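Local coordinates for ribonucleotide monophosphatase NagD (Escherichia coli, PDB 2C4N) that hydrolyses nucleoside monophosphates such as UMP to the nucleoside and phosphate, as a magnesium-dependent phosphatase of the haloacid dehalogenase superfamily, at the interface of chains A and B and the interface of chains A and C. Sequence-based numbering; all coordinates share one arbitrary frame. Chains: chain A/B/C, Protein NAGD.

Contact 1: the interface of chains A and B. Residues chain A 118-120, 153-154, 159; chain B 124, 127-128, 166.
B:Trp124 hides 131 Å² against chain A, its indole lying between A:Pro154 on one face and A:Arg120 on the other. Its CG is anti to the backbone N (chi1 -166°), which sends the ring off the first turn of helix 124-135 into chain A. A:Pro154 CD sits toward the rim of the six-membered ring, 3.4 Å from B:Trp124 CZ2, as a CH-pi contact. Over the opposite face stand A:Arg120 CA and CG, although that arginine is poorly ordered. A:Tyr153, also poorly ordered, meets the indole nearly perpendicular (planes 82° apart), its CD2 3.8 Å from B:Trp124 CH2 at the ring edge. The indole N-H is held loosely: B:Trp124 NE1 makes weak bonds to A:Pro154 O and A:Glu118 OE2, each at 3.3 Å. A:Pro154 CG touches B:Ile166 CD1 at 3.5 Å, while CD, besides facing the indole, packs against B:His128 CB. An alanine in place of B:Trp124 would probably open a gap between A:Pro154 and A:Arg120, leaving both without their shared aromatic partner. The site is part of a two-fold interface between chains; NagD is a monomer, so this patch may join chains only in the crystal.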
loop_
_atom_site.group_PDB
_atom_site.type_symbol
_atom_site.label_atom_id
_atom_site.label_comp_id
_atom_site.label_asym_id
_atom_site.label_seq_id
_atom_site.Cartn_x
_atom_site.Cartn_y
_atom_site.Cartn_z
ATOM N N GLU A 118 0.931 -1.771 23.746
ATOM C CA GLU A 118 -0.463 -2.190 23.786
ATOM C C GLU A 118 -1.139 -1.650 25.042
ATOM O O GLU A 118 -0.549 -1.619 26.124
ATOM C CB GLU A 118 -0.574 -3.718 23.755
ATOM C CG GLU A 118 -1.875 -4.261 24.342
ATOM C CD GLU A 118 -3.110 -3.988 23.492
ATOM O OE1 GLU A 118 -3.212 -2.907 22.872
ATOM O OE2 GLU A 118 -4.003 -4.864 23.460
ATOM N N THR A 119 -2.378 -1.203 24.888
ATOM C CA THR A 119 -3.136 -0.703 26.022
ATOM C C THR A 119 -4.609 -0.691 25.662
ATOM O O THR A 119 -4.999 -0.154 24.629
ATOM C CB THR A 119 -2.701 0.717 26.437
ATOM O OG1 THR A 119 -3.595 1.204 27.448
ATOM C CG2 THR A 119 -2.716 1.666 25.242
ATOM N N ARG A 120 -5.423 -1.306 26.510
ATOM C CA ARG A 120 -6.854 -1.357 26.264
ATOM C C ARG A 120 -7.500 -0.018 26.566
ATOM O O ARG A 120 -8.713 0.129 26.443
ATOM C CB ARG A 120 -7.507 -2.437 27.119
ATOM C CG ARG A 120 -7.064 -3.857 26.821
ATOM C CD ARG A 120 -8.039 -4.801 27.485
ATOM N NE ARG A 120 -7.826 -6.203 27.149
ATOM C CZ ARG A 120 -8.733 -7.151 27.357
ATOM N NH1 ARG A 120 -9.903 -6.838 27.894
ATOM N NH2 ARG A 120 -8.472 -8.409 27.035
ATOM N N TYR A 153 -8.715 -8.858 19.032
ATOM C CA TYR A 153 -8.270 -7.887 20.021
ATOM C C TYR A 153 -7.198 -7.005 19.398
ATOM O O TYR A 153 -6.187 -7.507 18.907
ATOM C CB TYR A 153 -7.665 -8.611 21.225
ATOM C CG TYR A 153 -8.663 -9.188 22.198
ATOM C CD1 TYR A 153 -9.935 -9.583 21.786
ATOM C CD2 TYR A 153 -8.319 -9.370 23.534
ATOM C CE1 TYR A 153 -10.841 -10.142 22.688
ATOM C CE2 TYR A 153 -9.214 -9.929 24.438
ATOM C CZ TYR A 153 -10.471 -10.312 24.008
ATOM O OH TYR A 153 -11.352 -10.865 24.906
ATOM N N PRO A 154 -7.396 -5.679 19.423
ATOM C CA PRO A 154 -6.385 -4.795 18.840
ATOM C C PRO A 154 -5.030 -5.002 19.510
ATOM O O PRO A 154 -4.951 -5.169 20.730
ATOM C CB PRO A 154 -6.952 -3.401 19.109
ATOM C CG PRO A 154 -8.447 -3.635 19.069
ATOM C CD PRO A 154 -8.572 -4.913 19.870
ATOM N N LEU A 159 -2.944 -0.160 16.835
ATOM C CA LEU A 159 -2.873 1.120 17.531
ATOM C C LEU A 159 -2.025 2.101 16.732
ATOM O O LEU A 159 -2.263 3.307 16.754
ATOM C CB LEU A 159 -2.277 0.946 18.935
ATOM C CG LEU A 159 -2.937 -0.092 19.861
ATOM C CD1 LEU A 159 -2.458 0.139 21.287
ATOM C CD2 LEU A 159 -4.445 0.022 19.796
ATOM N N TRP B 124 -10.222 1.647 22.318
ATOM C CA TRP B 124 -9.850 0.257 22.089
ATOM C C TRP B 124 -11.071 -0.650 21.931
ATOM O O TRP B 124 -11.112 -1.508 21.051
ATOM C CB TRP B 124 -8.996 -0.217 23.270
ATOM C CG TRP B 124 -8.254 -1.499 23.052
ATOM C CD1 TRP B 124 -6.971 -1.639 22.610
ATOM C CD2 TRP B 124 -8.735 -2.823 23.314
ATOM N NE1 TRP B 124 -6.621 -2.967 22.585
ATOM C CE2 TRP B 124 -7.689 -3.717 23.006
ATOM C CE3 TRP B 124 -9.953 -3.341 23.771
ATOM C CZ2 TRP B 124 -7.818 -5.105 23.155
ATOM C CZ3 TRP B 124 -10.084 -4.721 23.918
ATOM C CH2 TRP B 124 -9.023 -5.586 23.605
ATOM N N MET B 127 -12.827 -0.045 18.523
ATOM C CA MET B 127 -12.012 -0.590 17.440
ATOM C C MET B 127 -12.167 -2.106 17.420
ATOM O O MET B 127 -12.310 -2.716 16.362
ATOM C CB MET B 127 -10.537 -0.232 17.644
ATOM C CG MET B 127 -9.653 -0.592 16.461
ATOM S SD MET B 127 -7.881 -0.507 16.789
ATOM C CE MET B 127 -7.668 1.213 17.192
ATOM N N HIS B 128 -12.141 -2.701 18.608
ATOM C CA HIS B 128 -12.276 -4.143 18.767
ATOM C C HIS B 128 -13.605 -4.648 18.213
ATOM O O HIS B 128 -13.638 -5.537 17.366
ATOM C CB HIS B 128 -12.160 -4.512 20.252
ATOM C CG HIS B 128 -12.451 -5.951 20.547
ATOM N ND1 HIS B 128 -13.087 -6.357 21.700
ATOM C CD2 HIS B 128 -12.187 -7.078 19.846
ATOM C CE1 HIS B 128 -13.206 -7.673 21.695
ATOM N NE2 HIS B 128 -12.667 -8.134 20.581
ATOM N N ILE B 166 -7.001 -4.738 11.450
ATOM C CA ILE B 166 -7.396 -5.959 12.144
ATOM C C ILE B 166 -8.274 -6.875 11.296
ATOM O O ILE B 166 -8.040 -8.082 11.233
ATOM C CB ILE B 166 -8.158 -5.629 13.452
ATOM C CG1 ILE B 166 -7.253 -4.829 14.391
ATOM C CG2 ILE B 166 -8.629 -6.921 14.136
ATOM C CD1 ILE B 166 -7.963 -4.271 15.612
#

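Contact 2: the interface of chains A and B. Residues chain A 124, 127-128, 162, 166; chain B 122, 147, 154, 158-159.
A:Met127 reaches B:Tyr122 because its CG is anti to the backbone N (chi1 -172°) and its chain turns at the sulfur (chi3 -62°), swinging the methyl CE to 3.6 Å from B:Tyr122 CE2. That phenol ring is backed on one face by B:Leu159 CD2 of its own chain, a second-shell support for the methyl contact. Before the bend, A:Met127 and B:Pro154 run antiparallel alongside one another, the thioether SD 3.8 Å from B:Pro154 CB. A well-formed polar bond lies at the start of helix 124-135: the backbone N of A:Trp124 donates to B:Tyr122 O at 2.9 Å, with 137° at the hydrogen. Partner backbone thus satisfies a first-turn N-H of the helix. Copies of helix 156-167 from the two chains meet through small residues, A:Gly162 CA lying 3.6 Å from B:Ala158 O. A:Ile166 fills in beside them, its CG1 3.6 Å from B:Ala158 CB. This patch belongs to a two-fold interface built from the region of NagD that probably forms the cap over the HAD core, as B:Asp146, next to B:Thr147, probably sets substrate specificity; its oligomeric meaning is doubtful for a monomeric protein. The same A:Ile166 CG1 abuts the backbone carbonyl of B:Thr147, 3.5 Å from its O.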
loop_
_atom_site.group_PDB
_atom_site.type_symbol
_atom_site.label_atom_id
_atom_site.label_comp_id
_atom_site.label_asym_id
_atom_site.label_seq_id
_atom_site.Cartn_x
_atom_site.Cartn_y
_atom_site.Cartn_z
ATOM N N TRP A 124 -8.979 8.209 21.385
ATOM C CA TRP A 124 -8.853 9.343 20.478
ATOM C C TRP A 124 -7.754 10.313 20.916
ATOM O O TRP A 124 -6.967 10.789 20.099
ATOM C CB TRP A 124 -10.200 10.070 20.421
ATOM C CG TRP A 124 -10.353 11.050 19.299
ATOM C CD1 TRP A 124 -10.904 10.814 18.073
ATOM C CD2 TRP A 124 -9.996 12.438 19.319
ATOM N NE1 TRP A 124 -10.916 11.969 17.329
ATOM C CE2 TRP A 124 -10.358 12.980 18.068
ATOM C CE3 TRP A 124 -9.396 13.273 20.269
ATOM C CZ2 TRP A 124 -10.152 14.330 17.747
ATOM C CZ3 TRP A 124 -9.190 14.615 19.950
ATOM C CH2 TRP A 124 -9.563 15.126 18.697
ATOM N N MET A 127 -4.232 8.802 20.304
ATOM C CA MET A 127 -3.942 8.780 18.873
ATOM C C MET A 127 -3.579 10.189 18.420
ATOM O O MET A 127 -2.636 10.388 17.657
ATOM C CB MET A 127 -5.161 8.290 18.084
ATOM C CG MET A 127 -4.877 8.051 16.610
ATOM S SD MET A 127 -6.344 7.809 15.588
ATOM C CE MET A 127 -7.050 6.342 16.307
ATOM N N HIS A 128 -4.342 11.162 18.908
ATOM C CA HIS A 128 -4.131 12.565 18.577
ATOM C C HIS A 128 -2.743 13.040 18.996
ATOM O O HIS A 128 -1.980 13.554 18.182
ATOM C CB HIS A 128 -5.202 13.424 19.264
ATOM C CG HIS A 128 -4.980 14.898 19.127
ATOM N ND1 HIS A 128 -5.291 15.791 20.131
ATOM C CD2 HIS A 128 -4.488 15.637 18.106
ATOM C CE1 HIS A 128 -4.996 17.016 19.734
ATOM N NE2 HIS A 128 -4.507 16.950 18.509
ATOM N N GLY A 162 -3.762 4.301 13.098
ATOM C CA GLY A 162 -4.316 5.645 13.089
ATOM C C GLY A 162 -3.244 6.717 13.176
ATOM O O GLY A 162 -3.333 7.756 12.522
ATOM N N ILE A 166 -2.505 9.618 10.188
ATOM C CA ILE A 166 -2.529 11.054 10.445
ATOM C C ILE A 166 -1.179 11.727 10.219
ATOM O O ILE A 166 -1.103 12.775 9.577
ATOM C CB ILE A 166 -2.980 11.347 11.899
ATOM C CG1 ILE A 166 -4.395 10.808 12.120
ATOM C CG2 ILE A 166 -2.933 12.855 12.178
ATOM C CD1 ILE A 166 -4.857 10.851 13.566
ATOM N N TYR B 122 -13.696 7.647 20.689
ATOM C CA TYR B 122 -13.148 6.456 20.040
ATOM C C TYR B 122 -12.133 5.794 20.967
ATOM O O TYR B 122 -11.258 6.467 21.519
ATOM C CB TYR B 122 -12.447 6.842 18.736
ATOM C CG TYR B 122 -11.901 5.675 17.932
ATOM C CD1 TYR B 122 -12.755 4.788 17.285
ATOM C CD2 TYR B 122 -10.527 5.492 17.776
ATOM C CE1 TYR B 122 -12.255 3.742 16.494
ATOM C CE2 TYR B 122 -10.018 4.455 16.989
ATOM C CZ TYR B 122 -10.888 3.587 16.351
ATOM O OH TYR B 122 -10.389 2.569 15.570
ATOM N N THR B 147 -8.107 11.733 6.954
ATOM C CA THR B 147 -7.422 11.158 8.114
ATOM C C THR B 147 -7.469 12.036 9.358
ATOM O O THR B 147 -7.389 11.536 10.479
ATOM C CB THR B 147 -5.943 10.840 7.786
ATOM O OG1 THR B 147 -5.235 12.056 7.511
ATOM C CG2 THR B 147 -5.859 9.930 6.576
ATOM N N PRO B 154 -7.716 13.436 14.971
ATOM C CA PRO B 154 -8.141 12.252 14.224
ATOM C C PRO B 154 -9.517 12.468 13.599
ATOM O O PRO B 154 -10.406 13.052 14.224
ATOM C CB PRO B 154 -8.162 11.160 15.293
ATOM C CG PRO B 154 -7.066 11.598 16.240
ATOM C CD PRO B 154 -7.342 13.082 16.352
ATOM N N ALA B 158 -8.790 8.051 10.067
ATOM C CA ALA B 158 -7.875 7.579 11.103
ATOM C C ALA B 158 -8.543 6.544 12.010
ATOM O O ALA B 158 -7.895 5.608 12.484
ATOM C CB ALA B 158 -7.372 8.761 11.931
ATOM N N LEU B 159 -9.837 6.721 12.255
ATOM C CA LEU B 159 -10.582 5.787 13.092
ATOM C C LEU B 159 -10.759 4.461 12.363
ATOM O O LEU B 159 -10.802 3.399 12.981
ATOM C CB LEU B 159 -11.956 6.360 13.461
ATOM C CG LEU B 159 -11.990 7.754 14.114
ATOM C CD1 LEU B 159 -13.365 7.983 14.726
ATOM C CD2 LEU B 159 -10.922 7.867 15.181
#

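Contact 3: the interface of chains A and C. Residues chain A 231, 233-236; chain C 82-83, 113, 139.
C:Arg139 delivers its guanidinium to the backbone of A:Pro234, NH2 donating to the proline O at a short 2.5 Å and 159° at the hydrogen. The oxygen lies in the guanidinium plane, while the donor stands above the plane of the carbonyl. NE adds a weak bond to the same O. A:Met233 O is also near C:Arg139 NE, but the N-H is not aimed at it, and the pair is no hydrogen bond. A turn in the arginine chain at chi3 (64°) brings the group alongside A:Arg236, whose guanidinium lies nearly parallel, 19° away, with its NE 3.8 Å from C:Arg139 NH1. Two like charges so close would probably repel, and nearby acceptors are likely to offset this. C:Gln82 OE1 takes a bond from C:Arg139 NH2 at 2.9 Å, and C:Phe113 CE2 covers the guanidinium face opposite A:Arg236. On the other side, A:Arg236 NH2 donates in plane to A:Asp231 O, and its NH1 forms a long salt bridge with C:Glu83 OE2 at 3.9 Å. A leucine in place of C:Arg139 would probably leave A:Pro234 O without its donor from the partner chain and C:Gln82 free to turn. The site pins the 231-236 loop of one subunit to the start of strand 139-142 in another, an attachment that may exist only in the crystal.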
loop_
_atom_site.group_PDB
_atom_site.type_symbol
_atom_site.label_atom_id
_atom_site.label_comp_id
_atom_site.label_asym_id
_atom_site.label_seq_id
_atom_site.Cartn_x
_atom_site.Cartn_y
_atom_site.Cartn_z
ATOM N N ASP A 231 6.860 -24.374 0.327
ATOM C CA ASP A 231 7.086 -24.675 -1.083
ATOM C C ASP A 231 7.496 -23.460 -1.907
ATOM O O ASP A 231 8.514 -23.484 -2.599
ATOM C CB ASP A 231 5.833 -25.317 -1.704
ATOM C CG ASP A 231 5.403 -26.591 -0.984
ATOM O OD1 ASP A 231 6.248 -27.201 -0.292
ATOM O OD2 ASP A 231 4.224 -26.995 -1.120
ATOM N N MET A 233 8.189 -20.488 -0.585
ATOM C CA MET A 233 9.022 -19.608 0.232
ATOM C C MET A 233 10.425 -19.380 -0.328
ATOM O O MET A 233 11.145 -20.330 -0.649
ATOM C CB MET A 233 9.136 -20.161 1.663
ATOM C CG MET A 233 7.972 -19.817 2.595
ATOM S SD MET A 233 8.096 -18.139 3.251
ATOM C CE MET A 233 6.365 -17.686 3.507
ATOM N N PRO A 234 10.822 -18.105 -0.465
ATOM C CA PRO A 234 12.139 -17.721 -0.975
ATOM C C PRO A 234 13.259 -18.465 -0.263
ATOM O O PRO A 234 14.187 -18.984 -0.888
ATOM C CB PRO A 234 12.189 -16.215 -0.709
ATOM C CG PRO A 234 11.049 -15.964 0.278
ATOM C CD PRO A 234 10.009 -16.906 -0.219
ATOM N N PHE A 235 13.168 -18.483 1.063
ATOM C CA PHE A 235 14.137 -19.157 1.922
ATOM C C PHE A 235 13.323 -20.233 2.631
ATOM O O PHE A 235 12.097 -20.162 2.664
ATOM C CB PHE A 235 14.682 -18.170 2.959
ATOM C CG PHE A 235 13.608 -17.536 3.786
ATOM C CD1 PHE A 235 13.148 -18.150 4.951
ATOM C CD2 PHE A 235 12.989 -16.371 3.350
ATOM C CE1 PHE A 235 12.081 -17.611 5.664
ATOM C CE2 PHE A 235 11.925 -15.824 4.051
ATOM C CZ PHE A 235 11.466 -16.443 5.210
ATOM N N ARG A 236 13.996 -21.223 3.194
ATOM C CA ARG A 236 13.299 -22.274 3.909
ATOM C C ARG A 236 13.998 -22.598 5.224
ATOM O O ARG A 236 15.186 -22.324 5.399
ATOM C CB ARG A 236 13.176 -23.519 3.030
ATOM C CG ARG A 236 12.225 -23.336 1.854
ATOM C CD ARG A 236 12.272 -24.535 0.940
ATOM N NE ARG A 236 11.288 -24.457 -0.133
ATOM C CZ ARG A 236 11.209 -25.331 -1.130
ATOM N NH1 ARG A 236 12.059 -26.348 -1.191
ATOM N NH2 ARG A 236 10.281 -25.193 -2.064
ATOM N N GLN C 82 20.827 -23.191 -1.363
ATOM C CA GLN C 82 19.451 -23.644 -1.511
ATOM C C GLN C 82 19.321 -24.930 -2.308
ATOM O O GLN C 82 20.178 -25.265 -3.122
ATOM C CB GLN C 82 18.594 -22.566 -2.184
ATOM C CG GLN C 82 18.628 -21.191 -1.527
ATOM C CD GLN C 82 18.340 -21.222 -0.039
ATOM O OE1 GLN C 82 17.435 -21.916 0.416
ATOM N NE2 GLN C 82 19.107 -20.450 0.727
ATOM N N GLU C 83 18.235 -25.649 -2.050
ATOM C CA GLU C 83 17.936 -26.885 -2.750
ATOM C C GLU C 83 17.252 -26.430 -4.031
ATOM O O GLU C 83 16.492 -25.463 -4.016
ATOM C CB GLU C 83 16.990 -27.736 -1.907
ATOM C CG GLU C 83 16.237 -28.805 -2.665
ATOM C CD GLU C 83 15.338 -29.607 -1.752
ATOM O OE1 GLU C 83 15.871 -30.266 -0.833
ATOM O OE2 GLU C 83 14.104 -29.575 -1.946
ATOM N N PHE C 113 13.118 -21.433 -9.106
ATOM C CA PHE C 113 13.165 -20.018 -8.746
ATOM C C PHE C 113 12.918 -19.095 -9.925
ATOM O O PHE C 113 13.159 -19.455 -11.077
ATOM C CB PHE C 113 14.550 -19.612 -8.226
ATOM C CG PHE C 113 15.047 -20.419 -7.078
ATOM C CD1 PHE C 113 15.619 -21.671 -7.286
ATOM C CD2 PHE C 113 14.974 -19.916 -5.787
ATOM C CE1 PHE C 113 16.114 -22.408 -6.221
ATOM C CE2 PHE C 113 15.467 -20.646 -4.712
ATOM C CZ PHE C 113 16.040 -21.899 -4.933
ATOM N N ARG C 139 9.897 -19.976 -6.356
ATOM C CA ARG C 139 10.475 -19.127 -5.317
ATOM C C ARG C 139 10.939 -17.815 -5.966
ATOM O O ARG C 139 11.811 -17.806 -6.841
ATOM C CB ARG C 139 11.626 -19.871 -4.626
ATOM C CG ARG C 139 11.128 -21.119 -3.879
ATOM C CD ARG C 139 12.262 -22.023 -3.401
ATOM N NE ARG C 139 13.120 -21.383 -2.406
ATOM C CZ ARG C 139 14.120 -21.998 -1.778
ATOM N NH1 ARG C 139 14.383 -23.270 -2.046
ATOM N NH2 ARG C 139 14.856 -21.346 -0.889
#

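Contact 4: the interface of chains A and C. Residues chain A 183, 192-194, 213-214; chain C 183, 192-194, 213-214.
A:Glu194 OE2 is approached from both chains: A:Ser193 OG donates to it at 3.0 Å, on the anti side of the carboxylate, and C:Arg183 NH1 faces it across the interface in a long salt bridge of 3.9 Å. The patch lies on the surface of the HAD-superfamily fold of NagD, where the 3-10 helix 193-195 of each chain meets helix 180-189 of the other about a two-fold axis, so every contact occurs twice. The same A:Ser193 OG stands over the centre of the C:Arg183 guanidinium, 3.3 Å from CZ. Bends at chi2 and chi3 (-59° and 143°) bring each arginine tip to this position, while its aliphatic part runs past the loop of the partner, with C:Arg183 CG 4.0 Å from A:Gly214 CA. The two arginines meet end on; their very short NH2-NH2 approach is not a hydrogen bond and is doubtful as modelled. A:Glu194 and C:Glu194 would probably offset some of the repulsion between the two guanidinium groups. Beside them the imidazoles of A:His192 and C:His192 stack nearly parallel (15°), CD2 of one 3.7 Å from CD2 of the other. Each ring also presents its edge to the opposite glutamate, the carboxylate carbon lying in the ring plane, and C:His192 NE2 makes a weak bond to A:Glu194 OE1 at 3.3 Å.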
loop_
_atom_site.group_PDB
_atom_site.type_symbol
_atom_site.label_atom_id
_atom_site.label_comp_id
_atom_site.label_asym_id
_atom_site.label_seq_id
_atom_site.Cartn_x
_atom_site.Cartn_y
_atom_site.Cartn_z
ATOM N N ARG A 183 19.082 -9.949 17.360
ATOM C CA ARG A 183 20.396 -9.463 17.773
ATOM C C ARG A 183 20.362 -9.177 19.269
ATOM O O ARG A 183 21.292 -9.523 20.001
ATOM C CB ARG A 183 20.759 -8.183 17.010
ATOM C CG ARG A 183 21.780 -8.397 15.903
ATOM C CD ARG A 183 23.064 -8.965 16.486
ATOM N NE ARG A 183 23.692 -9.933 15.593
ATOM C CZ ARG A 183 24.678 -10.745 15.955
ATOM N NH1 ARG A 183 25.149 -10.705 17.191
ATOM N NH2 ARG A 183 25.184 -11.601 15.082
ATOM N N HIS A 192 26.754 -15.821 19.596
ATOM C CA HIS A 192 26.978 -15.465 18.201
ATOM C C HIS A 192 25.899 -16.129 17.358
ATOM O O HIS A 192 25.423 -17.217 17.685
ATOM C CB HIS A 192 28.355 -15.941 17.732
ATOM C CG HIS A 192 29.492 -15.148 18.295
ATOM N ND1 HIS A 192 30.489 -15.716 19.059
ATOM C CD2 HIS A 192 29.790 -13.831 18.205
ATOM C CE1 HIS A 192 31.353 -14.782 19.414
ATOM N NE2 HIS A 192 30.951 -13.629 18.910
ATOM N N SER A 193 25.521 -15.476 16.266
ATOM C CA SER A 193 24.488 -16.008 15.392
ATOM C C SER A 193 24.846 -17.376 14.817
ATOM O O SER A 193 23.972 -18.235 14.678
ATOM C CB SER A 193 24.211 -15.023 14.253
ATOM O OG SER A 193 25.373 -14.819 13.470
ATOM N N GLU A 194 26.123 -17.586 14.505
ATOM C CA GLU A 194 26.571 -18.850 13.913
ATOM C C GLU A 194 26.392 -20.083 14.796
ATOM O O GLU A 194 26.448 -21.208 14.303
ATOM C CB GLU A 194 28.046 -18.765 13.489
ATOM C CG GLU A 194 28.498 -17.410 12.970
ATOM C CD GLU A 194 28.838 -16.456 14.091
ATOM O OE1 GLU A 194 29.731 -16.788 14.897
ATOM O OE2 GLU A 194 28.220 -15.377 14.174
ATOM N N ALA A 213 19.055 -12.762 10.361
ATOM C CA ALA A 213 20.031 -12.552 11.431
ATOM C C ALA A 213 21.196 -13.540 11.348
ATOM O O ALA A 213 22.157 -13.442 12.108
ATOM C CB ALA A 213 19.343 -12.677 12.789
ATOM N N GLY A 214 21.099 -14.497 10.431
ATOM C CA GLY A 214 22.160 -15.472 10.262
ATOM C C GLY A 214 22.037 -16.705 11.136
ATOM O O GLY A 214 23.005 -17.440 11.320
ATOM N N ARG C 183 24.993 -9.891 6.480
ATOM C CA ARG C 183 25.442 -11.171 7.020
ATOM C C ARG C 183 26.341 -11.847 5.992
ATOM O O ARG C 183 27.393 -12.394 6.332
ATOM C CB ARG C 183 24.242 -12.075 7.330
ATOM C CG ARG C 183 23.916 -12.173 8.813
ATOM C CD ARG C 183 25.112 -12.722 9.572
ATOM N NE ARG C 183 25.262 -12.104 10.885
ATOM C CZ ARG C 183 26.345 -12.223 11.643
ATOM N NH1 ARG C 183 27.374 -12.939 11.218
ATOM N NH2 ARG C 183 26.400 -11.620 12.819
ATOM N N HIS C 192 32.737 -10.959 12.581
ATOM C CA HIS C 192 31.589 -10.899 13.476
ATOM C C HIS C 192 31.014 -9.491 13.425
ATOM O O HIS C 192 31.745 -8.517 13.236
ATOM C CB HIS C 192 32.001 -11.228 14.914
ATOM C CG HIS C 192 32.315 -12.674 15.135
ATOM N ND1 HIS C 192 33.546 -13.110 15.576
ATOM C CD2 HIS C 192 31.557 -13.784 14.976
ATOM C CE1 HIS C 192 33.532 -14.426 15.681
ATOM N NE2 HIS C 192 32.337 -14.861 15.322
ATOM N N SER C 193 29.704 -9.384 13.604
ATOM C CA SER C 193 29.042 -8.089 13.562
ATOM C C SER C 193 29.571 -7.120 14.616
ATOM O O SER C 193 29.693 -5.923 14.348
ATOM C CB SER C 193 27.532 -8.270 13.734
ATOM O OG SER C 193 27.235 -8.863 14.985
ATOM N N GLU C 194 29.903 -7.635 15.799
ATOM C CA GLU C 194 30.387 -6.791 16.894
ATOM C C GLU C 194 31.709 -6.071 16.629
ATOM O O GLU C 194 32.048 -5.124 17.336
ATOM C CB GLU C 194 30.527 -7.602 18.192
ATOM C CG GLU C 194 29.488 -8.693 18.394
ATOM C CD GLU C 194 29.839 -9.958 17.647
ATOM O OE1 GLU C 194 30.924 -10.517 17.910
ATOM O OE2 GLU C 194 29.041 -10.400 16.798
ATOM N N ALA C 213 21.614 -5.546 11.636
ATOM C CA ALA C 213 22.591 -6.635 11.623
ATOM C C ALA C 213 23.519 -6.589 12.837
ATOM O O ALA C 213 24.335 -7.486 13.038
ATOM C CB ALA C 213 23.417 -6.571 10.339
ATOM N N GLY C 214 23.400 -5.534 13.637
ATOM C CA GLY C 214 24.223 -5.408 14.825
ATOM C C GLY C 214 25.556 -4.720 14.606
ATOM O O GLY C 214 26.458 -4.826 15.433
#

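Contacts 1 and 2 are neighbours in the A-B interface, their C-alpha centres about 13 Å apart, and draw on the same residues with chains exchanged: Trp124, Met127, His128, Pro154, Leu159 and Ile166. Contacts 3 and 4 belong to the A-C interface, about 22 Å from each other and 34 to 40 Å from the first pair. They share no residue with one another or with contacts 1 and 2. Chain A therefore uses separate surfaces for its two neighbours, which could build the deposited four-chain assembly, although NagD is a monomer, so the assembly may be one of the crystal. The centre of contact 1 is about 16 Å from A:Asp11, the probable catalytic aspartate.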